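Local coordinates for protein acidocalcisomal pyrophosphatase (Trypanosoma cruzi, PDB 5CUV) that probably hydrolyses inorganic diphosphate to phosphate, using magnesium as cofactor, at residues A[170-175]-A[179-184]; A[227-232]-A[237-242]. All coordinates share one frame; numbering follows the deposited sequence.

Interaction 1: A[170-175]-A[179-184]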
ATOM      1  N   THR A 170       0.310   1.928 -29.010  1.00 32.50           N
ATOM      2  CA  THR A 170       1.283   1.004 -29.552  1.00 33.15           C
ATOM      3  C   THR A 170       0.545  -0.092 -30.349  1.00 33.46           C
ATOM      4  O   THR A 170      -0.589  -0.442 -30.048  1.00 32.27           O
ATOM      5  CB  THR A 170       2.087   0.351 -28.454  1.00 33.70           C
ATOM      6  OG1 THR A 170       1.196  -0.334 -27.572  1.00 35.40           O
ATOM      7  CG2 THR A 170       2.863   1.360 -27.693  1.00 33.65           C
ATOM      8  N   ARG A 171       1.157  -0.617 -31.395  1.00 34.91           N
ATOM      9  CA  ARG A 171       0.495  -1.682 -32.138  1.00 36.56           C
ATOM     10  C   ARG A 171       1.539  -2.634 -32.542  1.00 36.81           C
ATOM     11  O   ARG A 171       2.606  -2.233 -32.951  1.00 38.20           O
ATOM     12  CB  ARG A 171      -0.157  -1.189 -33.404  1.00 38.27           C
ATOM     13  CG  ARG A 171      -1.246  -0.238 -33.185  1.00 42.64           C
ATOM     14  CD  ARG A 171      -2.148  -0.207 -34.415  1.00 46.57           C
ATOM     15  NE  ARG A 171      -3.183   0.802 -34.214  1.00 50.72           N
ATOM     16  CZ  ARG A 171      -3.114   2.049 -34.680  1.00 52.11           C
ATOM     17  NH1 ARG A 171      -2.061   2.449 -35.399  1.00 53.27           N
ATOM     18  NH2 ARG A 171      -4.084   2.912 -34.393  1.00 52.75           N
ATOM     19  N   GLU A 172       1.262  -3.904 -32.387  1.00 37.80           N
ATOM     20  CA  GLU A 172       2.211  -4.912 -32.820  1.00 39.33           C
ATOM     21  C   GLU A 172       1.859  -5.248 -34.272  1.00 39.50           C
ATOM     22  O   GLU A 172       0.764  -4.957 -34.733  1.00 39.70           O
ATOM     23  CB  GLU A 172       2.078  -6.171 -31.968  1.00 39.35           C
ATOM     24  CG  GLU A 172       2.293  -5.931 -30.492  1.00 41.16           C
ATOM     25  CD  GLU A 172       2.273  -7.237 -29.695  1.00 42.70           C
ATOM     26  OE1 GLU A 172       1.491  -7.271 -28.738  1.00 44.98           O
ATOM     27  OE2 GLU A 172       3.010  -8.221 -30.000  1.00 41.42           O
ATOM     28  N   THR A 173       2.797  -5.834 -34.995  1.00 39.56           N
ATOM     29  CA  THR A 173       2.554  -6.240 -36.364  1.00 39.31           C
ATOM     30  C   THR A 173       3.596  -7.293 -36.562  1.00 39.83           C
ATOM     31  O   THR A 173       4.606  -7.295 -35.879  1.00 40.83           O
ATOM     32  CB  THR A 173       2.845  -5.142 -37.403  1.00 39.31           C
ATOM     33  OG1 THR A 173       4.264  -5.023 -37.566  1.00 38.72           O
ATOM     34  CG2 THR A 173       2.226  -3.778 -36.980  1.00 37.88           C
ATOM     35  N   GLY A 174       3.369  -8.188 -37.501  1.00 40.47           N
ATOM     36  CA  GLY A 174       4.337  -9.224 -37.737  1.00 40.24           C
ATOM     37  C   GLY A 174       4.059 -10.373 -36.808  1.00 41.61           C
ATOM     38  O   GLY A 174       3.079 -10.380 -36.054  1.00 41.54           O
ATOM     39  N   GLU A 175       4.971 -11.339 -36.862  1.00 42.29           N
ATOM     40  CA  GLU A 175       4.923 -12.576 -36.106  1.00 41.71           C
ATOM     41  C   GLU A 175       6.037 -12.513 -35.068  1.00 40.38           C
ATOM     42  O   GLU A 175       7.188 -12.216 -35.393  1.00 40.90           O
ATOM     43  CB  GLU A 175       5.210 -13.726 -37.057  1.00 43.47           C
ATOM     44  CG  GLU A 175       4.242 -14.886 -37.101  1.00 48.39           C
ATOM     45  CD  GLU A 175       4.874 -16.102 -37.857  1.00 52.18           C
ATOM     46  OE1 GLU A 175       5.551 -16.950 -37.187  1.00 53.83           O
ATOM     47  OE2 GLU A 175       4.721 -16.198 -39.114  1.00 52.64           O
ATOM     48  N   PRO A 179      11.516 -12.039 -38.087  1.00 30.80           N
ATOM     49  CA  PRO A 179      12.006 -10.676 -38.375  1.00 29.78           C
ATOM     50  C   PRO A 179      10.951  -9.617 -38.719  1.00 29.11           C
ATOM     51  O   PRO A 179      11.280  -8.452 -38.891  1.00 29.66           O
ATOM     52  CB  PRO A 179      12.965 -10.877 -39.539  1.00 29.03           C
ATOM     53  CG  PRO A 179      13.268 -12.356 -39.572  1.00 29.27           C
ATOM     54  CD  PRO A 179      11.958 -12.972 -39.134  1.00 30.36           C
ATOM     55  N   SER A 180       9.694 -10.002 -38.842  1.00 27.68           N
ATOM     56  CA  SER A 180       8.705  -9.004 -39.175  1.00 27.61           C
ATOM     57  C   SER A 180       8.114  -8.316 -37.957  1.00 28.27           C
ATOM     58  O   SER A 180       7.472  -7.272 -38.088  1.00 29.37           O
ATOM     59  CB  SER A 180       7.568  -9.628 -39.983  1.00 27.06           C
ATOM     60  OG  SER A 180       7.144 -10.828 -39.400  1.00 26.70           O
ATOM     61  N   TYR A 181       8.329  -8.905 -36.781  1.00 28.64           N
ATOM     62  CA  TYR A 181       7.777  -8.385 -35.546  1.00 27.48           C
ATOM     63  C   TYR A 181       8.273  -6.980 -35.256  1.00 26.40           C
ATOM     64  O   TYR A 181       9.469  -6.692 -35.326  1.00 25.92           O
ATOM     65  CB  TYR A 181       8.123  -9.307 -34.366  1.00 27.07           C
ATOM     66  CG  TYR A 181       7.393  -8.927 -33.129  1.00 25.00           C
ATOM     67  CD1 TYR A 181       6.025  -9.173 -32.995  1.00 26.05           C
ATOM     68  CD2 TYR A 181       8.034  -8.232 -32.139  1.00 25.53           C
ATOM     69  CE1 TYR A 181       5.317  -8.711 -31.884  1.00 25.87           C
ATOM     70  CE2 TYR A 181       7.359  -7.763 -31.030  1.00 26.62           C
ATOM     71  CZ  TYR A 181       6.001  -7.994 -30.906  1.00 27.44           C
ATOM     72  OH  TYR A 181       5.356  -7.446 -29.825  1.00 27.06           O
ATOM     73  N   ARG A 182       7.337  -6.110 -34.930  1.00 24.97           N
ATOM     74  CA  ARG A 182       7.673  -4.751 -34.629  1.00 25.25           C
ATOM     75  C   ARG A 182       6.543  -4.236 -33.740  1.00 26.41           C
ATOM     76  O   ARG A 182       5.390  -4.679 -33.861  1.00 27.41           O
ATOM     77  CB  ARG A 182       7.706  -3.921 -35.912  1.00 24.54           C
ATOM     78  CG  ARG A 182       8.813  -4.218 -36.948  1.00 20.76           C
ATOM     79  CD  ARG A 182      10.107  -3.671 -36.471  1.00 21.00           C
ATOM     80  NE  ARG A 182      11.215  -3.850 -37.385  1.00 21.76           N
ATOM     81  CZ  ARG A 182      11.632  -5.035 -37.837  1.00 22.93           C
ATOM     82  NH1 ARG A 182      11.017  -6.158 -37.468  1.00 19.63           N
ATOM     83  NH2 ARG A 182      12.705  -5.100 -38.619  1.00 20.55           N
ATOM     84  N   VAL A 183       6.880  -3.324 -32.832  1.00 24.81           N
ATOM     85  CA  VAL A 183       5.897  -2.712 -32.001  1.00 22.53           C
ATOM     86  C   VAL A 183       5.968  -1.261 -32.496  1.00 23.25           C
ATOM     87  O   VAL A 183       6.984  -0.605 -32.347  1.00 22.13           O
ATOM     88  CB  VAL A 183       6.242  -2.834 -30.482  1.00 22.49           C
ATOM     89  CG1 VAL A 183       5.163  -2.069 -29.621  1.00 21.71           C
ATOM     90  CG2 VAL A 183       6.230  -4.273 -30.057  1.00 20.67           C
ATOM     91  N   LEU A 184       4.883  -0.768 -33.104  1.00 24.80           N
ATOM     92  CA  LEU A 184       4.815   0.615 -33.639  1.00 24.97           C
ATOM     93  C   LEU A 184       4.188   1.580 -32.653  1.00 24.64           C
ATOM     94  O   LEU A 184       3.384   1.154 -31.829  1.00 25.24           O
ATOM     95  CB  LEU A 184       3.979   0.663 -34.928  1.00 25.63           C
ATOM     96  CG  LEU A 184       4.288  -0.225 -36.160  1.00 26.46           C
ATOM     97  CD1 LEU A 184       4.179   0.626 -37.383  1.00 25.60           C
ATOM     98  CD2 LEU A 184       5.644  -0.791 -36.108  1.00 24.08           C
TER
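Y181 and E172 meet across a beta hairpin, near its turn. The Y181 side chain sets out with CG anti to the backbone N (chi1 -171°), which lays the ring along the other strand. Y181 CB lies 3.2 Å from E175 O. Y181 CD1 then passes T173 O at 3.7 Å. CE1 and CZ come up to the E172 carboxylate. At the tip, Y181 OH donates a hydrogen bond to E172 OE2; the modelled length is very short and doubtful at this resolution. OE2 sits at the ring edge, in the ring plane, while the carboxylate stands at 83° to the ring.

The backbones pair antiparallel. R171 and L184 form a hydrogen-bonded pair, with L184 N to R171 O at 2.7 Å. In the next such pair R182 N gives a bond to T173 O at 3.1 Å, but the return bond from T173 N to R182 O is weak. On the face opposite E172 and V183, T173 CG2 touches L184 CG at 4.2 Å. R182 NH1 bonds both P179 O and Y181 O, which ties the turn to the strand. R182 also makes a salt bridge with E244.

The hairpin consists of strands 166-173 and 182-189. Strand 182-189 pairs on with 249-254. S180 OG bonds T178 OG1 and also G39 O of the second subunit.

Interaction 2: A[227-232]-A[237-242]; sequences ICEIPK and KFEIAT
The contact starts at a classic beta bulge, where E229 and I230 both face Y270 on strand 269-272, and the chain turns a corner at E229. The E229 side chain crosses to the second segment. Its CG is anti to the carbonyl carbon (chi1 -70°), and the chain runs on extended to CD. There E229 OE2 accepts a hydrogen bond from I240 N at 2.9 Å, with an N-H...O angle of 148°. The donor meets OE2 nearly along its C-O axis. E229 OE2 also packs against E239 CA at 3.3 Å and against I240 CG1. The buried E229 carboxylate thus holds the I240 amide.

Segment 227-232 lies on strand 224-228 of the mixed sheet in the pyrophosphatase domain. Its E-I-P sequence, E229 to P231, is consistent with the glutamate lying at the active site, as in the soluble pyrophosphatase of E. coli. The E229 side chain is about 8 Å from the bound magnesium ion and about 5 Å from the side chain of D296, which binds magnesium.

E229 O lies 3.4 Å from F238 CB and approaches the ring obliquely. I230 CD1 reaches K237 CA at 4.3 Å. The CD1 methyls of I227 and I240 touch at 4.3 Å. Strand 238-240 pairs antiparallel with strand 249-254, where F238 packs on Q251 and E239 on K250.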
ATOM      1  N   ILE A 227      10.811   3.134 -21.555  1.00 19.08           N
ATOM      2  CA  ILE A 227      10.328   2.234 -22.595  1.00 19.34           C
ATOM      3  C   ILE A 227      10.841   0.833 -22.327  1.00 20.23           C
ATOM      4  O   ILE A 227      12.046   0.575 -22.326  1.00 21.20           O
ATOM      5  CB  ILE A 227      10.781   2.678 -23.981  1.00 19.34           C
ATOM      6  CG1 ILE A 227      10.310   4.097 -24.217  1.00 20.01           C
ATOM      7  CG2 ILE A 227      10.158   1.849 -25.040  1.00 18.45           C
ATOM      8  CD1 ILE A 227      10.987   4.753 -25.409  1.00 22.39           C
ATOM      9  N   CYS A 228       9.909  -0.074 -22.061  1.00 19.87           N
ATOM     10  CA  CYS A 228      10.290  -1.413 -21.787  1.00 19.34           C
ATOM     11  C   CYS A 228      10.697  -2.125 -23.050  1.00 19.39           C
ATOM     12  O   CYS A 228       9.975  -2.138 -24.012  1.00 20.27           O
ATOM     13  CB  CYS A 228       9.154  -2.152 -21.158  1.00 18.25           C
ATOM     14  SG  CYS A 228       9.666  -3.805 -20.730  1.00 22.62           S
ATOM     15  N   GLU A 229      11.872  -2.706 -23.054  1.00 19.56           N
ATOM     16  CA  GLU A 229      12.291  -3.444 -24.204  1.00 21.23           C
ATOM     17  C   GLU A 229      12.159  -4.884 -23.803  1.00 21.38           C
ATOM     18  O   GLU A 229      11.518  -5.663 -24.526  1.00 22.08           O
ATOM     19  CB  GLU A 229      13.720  -3.100 -24.574  1.00 24.01           C
ATOM     20  CG  GLU A 229      13.805  -1.692 -25.108  1.00 30.00           C
ATOM     21  CD  GLU A 229      15.226  -1.255 -25.439  1.00 34.62           C
ATOM     22  OE1 GLU A 229      16.114  -1.308 -24.539  1.00 37.09           O
ATOM     23  OE2 GLU A 229      15.447  -0.848 -26.609  1.00 35.87           O
ATOM     24  N   ILE A 230      12.704  -5.238 -22.636  1.00 19.04           N
ATOM     25  CA  ILE A 230      12.604  -6.619 -22.161  1.00 18.78           C
ATOM     26  C   ILE A 230      11.821  -6.797 -20.875  1.00 17.36           C
ATOM     27  O   ILE A 230      12.306  -6.512 -19.800  1.00 17.41           O
ATOM     28  CB  ILE A 230      14.014  -7.233 -21.947  1.00 19.09           C
ATOM     29  CG1 ILE A 230      14.755  -7.245 -23.277  1.00 17.25           C
ATOM     30  CG2 ILE A 230      13.923  -8.661 -21.414  1.00 16.25           C
ATOM     31  CD1 ILE A 230      16.137  -7.610 -23.118  1.00 15.26           C
ATOM     32  N   PRO A 231      10.602  -7.320 -20.955  1.00 16.98           N
ATOM     33  CA  PRO A 231       9.803  -7.521 -19.721  1.00 15.33           C
ATOM     34  C   PRO A 231      10.377  -8.424 -18.578  1.00 13.87           C
ATOM     35  O   PRO A 231      11.053  -9.473 -18.754  1.00 12.60           O
ATOM     36  CB  PRO A 231       8.483  -8.133 -20.259  1.00 16.45           C
ATOM     37  CG  PRO A 231       8.440  -7.809 -21.684  1.00 14.28           C
ATOM     38  CD  PRO A 231       9.924  -7.933 -22.106  1.00 15.55           C
ATOM     39  N   LYS A 232      10.025  -8.014 -17.389  1.00 14.25           N
ATOM     40  CA  LYS A 232      10.361  -8.716 -16.125  1.00 13.81           C
ATOM     41  C   LYS A 232      10.038 -10.195 -16.304  1.00 14.40           C
ATOM     42  O   LYS A 232       8.942 -10.530 -16.732  1.00 13.26           O
ATOM     43  CB  LYS A 232       9.464  -8.149 -15.029  1.00 14.65           C
ATOM     44  CG  LYS A 232       9.766  -8.492 -13.603  1.00 16.41           C
ATOM     45  CD  LYS A 232       8.634  -7.932 -12.780  1.00 17.63           C
ATOM     46  CE  LYS A 232       8.871  -8.082 -11.316  1.00 18.72           C
ATOM     47  NZ  LYS A 232      10.075  -7.384 -10.855  1.00 21.94           N
ATOM     48  N   LYS A 237      15.219 -11.154 -26.539  1.00 22.45           N
ATOM     49  CA  LYS A 237      15.667  -9.822 -26.809  1.00 22.13           C
ATOM     50  C   LYS A 237      14.851  -8.974 -27.765  1.00 22.10           C
ATOM     51  O   LYS A 237      14.367  -9.427 -28.779  1.00 22.98           O
ATOM     52  CB  LYS A 237      17.092  -9.880 -27.277  1.00 23.10           C
ATOM     53  CG  LYS A 237      18.014 -10.198 -26.176  1.00 26.46           C
ATOM     54  CD  LYS A 237      19.421 -10.471 -26.675  1.00 29.09           C
ATOM     55  CE  LYS A 237      20.203 -11.008 -25.525  1.00 31.84           C
ATOM     56  NZ  LYS A 237      21.500 -11.632 -25.901  1.00 36.65           N
ATOM     57  N   PHE A 238      14.757  -7.699 -27.438  1.00 21.67           N
ATOM     58  CA  PHE A 238      14.015  -6.743 -28.206  1.00 21.65           C
ATOM     59  C   PHE A 238      14.770  -5.441 -28.091  1.00 23.43           C
ATOM     60  O   PHE A 238      15.575  -5.303 -27.200  1.00 23.87           O
ATOM     61  CB  PHE A 238      12.671  -6.548 -27.548  1.00 19.37           C
ATOM     62  CG  PHE A 238      11.733  -7.659 -27.780  1.00 18.16           C
ATOM     63  CD1 PHE A 238      10.976  -7.725 -28.970  1.00 19.05           C
ATOM     64  CD2 PHE A 238      11.596  -8.659 -26.859  1.00 15.75           C
ATOM     65  CE1 PHE A 238      10.107  -8.775 -29.215  1.00 17.94           C
ATOM     66  CE2 PHE A 238      10.714  -9.735 -27.102  1.00 15.80           C
ATOM     67  CZ  PHE A 238       9.988  -9.796 -28.248  1.00 16.43           C
ATOM     68  N   GLU A 239      14.532  -4.491 -28.996  1.00 24.83           N
ATOM     69  CA  GLU A 239      15.135  -3.179 -28.872  1.00 24.73           C
ATOM     70  C   GLU A 239      14.583  -2.145 -29.822  1.00 25.06           C
ATOM     71  O   GLU A 239      13.901  -2.431 -30.799  1.00 24.90           O
ATOM     72  CB  GLU A 239      16.609  -3.268 -29.036  1.00 27.62           C
ATOM     73  CG  GLU A 239      17.087  -2.776 -30.319  1.00 32.30           C
ATOM     74  CD  GLU A 239      18.062  -3.730 -30.876  1.00 35.96           C
ATOM     75  OE1 GLU A 239      19.211  -3.781 -30.355  1.00 37.36           O
ATOM     76  OE2 GLU A 239      17.657  -4.451 -31.813  1.00 37.61           O
ATOM     77  N   ILE A 240      14.837  -0.900 -29.488  1.00 26.46           N
ATOM     78  CA  ILE A 240      14.394   0.197 -30.324  1.00 27.69           C
ATOM     79  C   ILE A 240      15.247   0.161 -31.554  1.00 27.66           C
ATOM     80  O   ILE A 240      16.436   0.190 -31.460  1.00 28.99           O
ATOM     81  CB  ILE A 240      14.631   1.512 -29.631  1.00 26.76           C
ATOM     82  CG1 ILE A 240      13.717   1.580 -28.400  1.00 26.54           C
ATOM     83  CG2 ILE A 240      14.435   2.673 -30.624  1.00 25.08           C
ATOM     84  CD1 ILE A 240      14.140   2.636 -27.393  1.00 25.83           C
ATOM     85  N   ALA A 241      14.660   0.082 -32.724  1.00 29.86           N
ATOM     86  CA  ALA A 241      15.498   0.062 -33.933  1.00 30.35           C
ATOM     87  C   ALA A 241      15.893   1.506 -34.243  1.00 30.24           C
ATOM     88  O   ALA A 241      15.170   2.232 -34.886  1.00 29.49           O
ATOM     89  CB  ALA A 241      14.721  -0.578 -35.131  1.00 29.99           C
ATOM     90  N   THR A 242      17.042   1.927 -33.743  1.00 31.80           N
ATOM     91  CA  THR A 242      17.497   3.285 -33.997  1.00 33.48           C
ATOM     92  C   THR A 242      17.758   3.492 -35.487  1.00 34.58           C
ATOM     93  O   THR A 242      17.767   4.627 -35.969  1.00 35.85           O
ATOM     94  CB  THR A 242      18.784   3.613 -33.203  1.00 32.41           C
ATOM     95  OG1 THR A 242      19.768   2.611 -33.421  1.00 29.72           O
ATOM     96  CG2 THR A 242      18.485   3.632 -31.751  1.00 32.96           C
TER

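In the fold
The two contacts follow one another along the chain: interaction 1 closes before interaction 2 opens. Their centres are 12 Å apart, on the same side of the chain's centre. Both reach the same antiparallel sheet, where strand 249-254 pairs with 182-189 of interaction 1 and with 238-240 of interaction 2. The contacts also touch directly, through Y181 CE2 and F238 CE1 at 3.4 Å. Interaction 1 is a surface hairpin away from the annotated sites, and it reaches the second subunit through S180. Interaction 2 is more buried and joins this sheet to the mixed sheet through strand 224-228. Its E229 side chain lies about 8 Å from the magnesium ion.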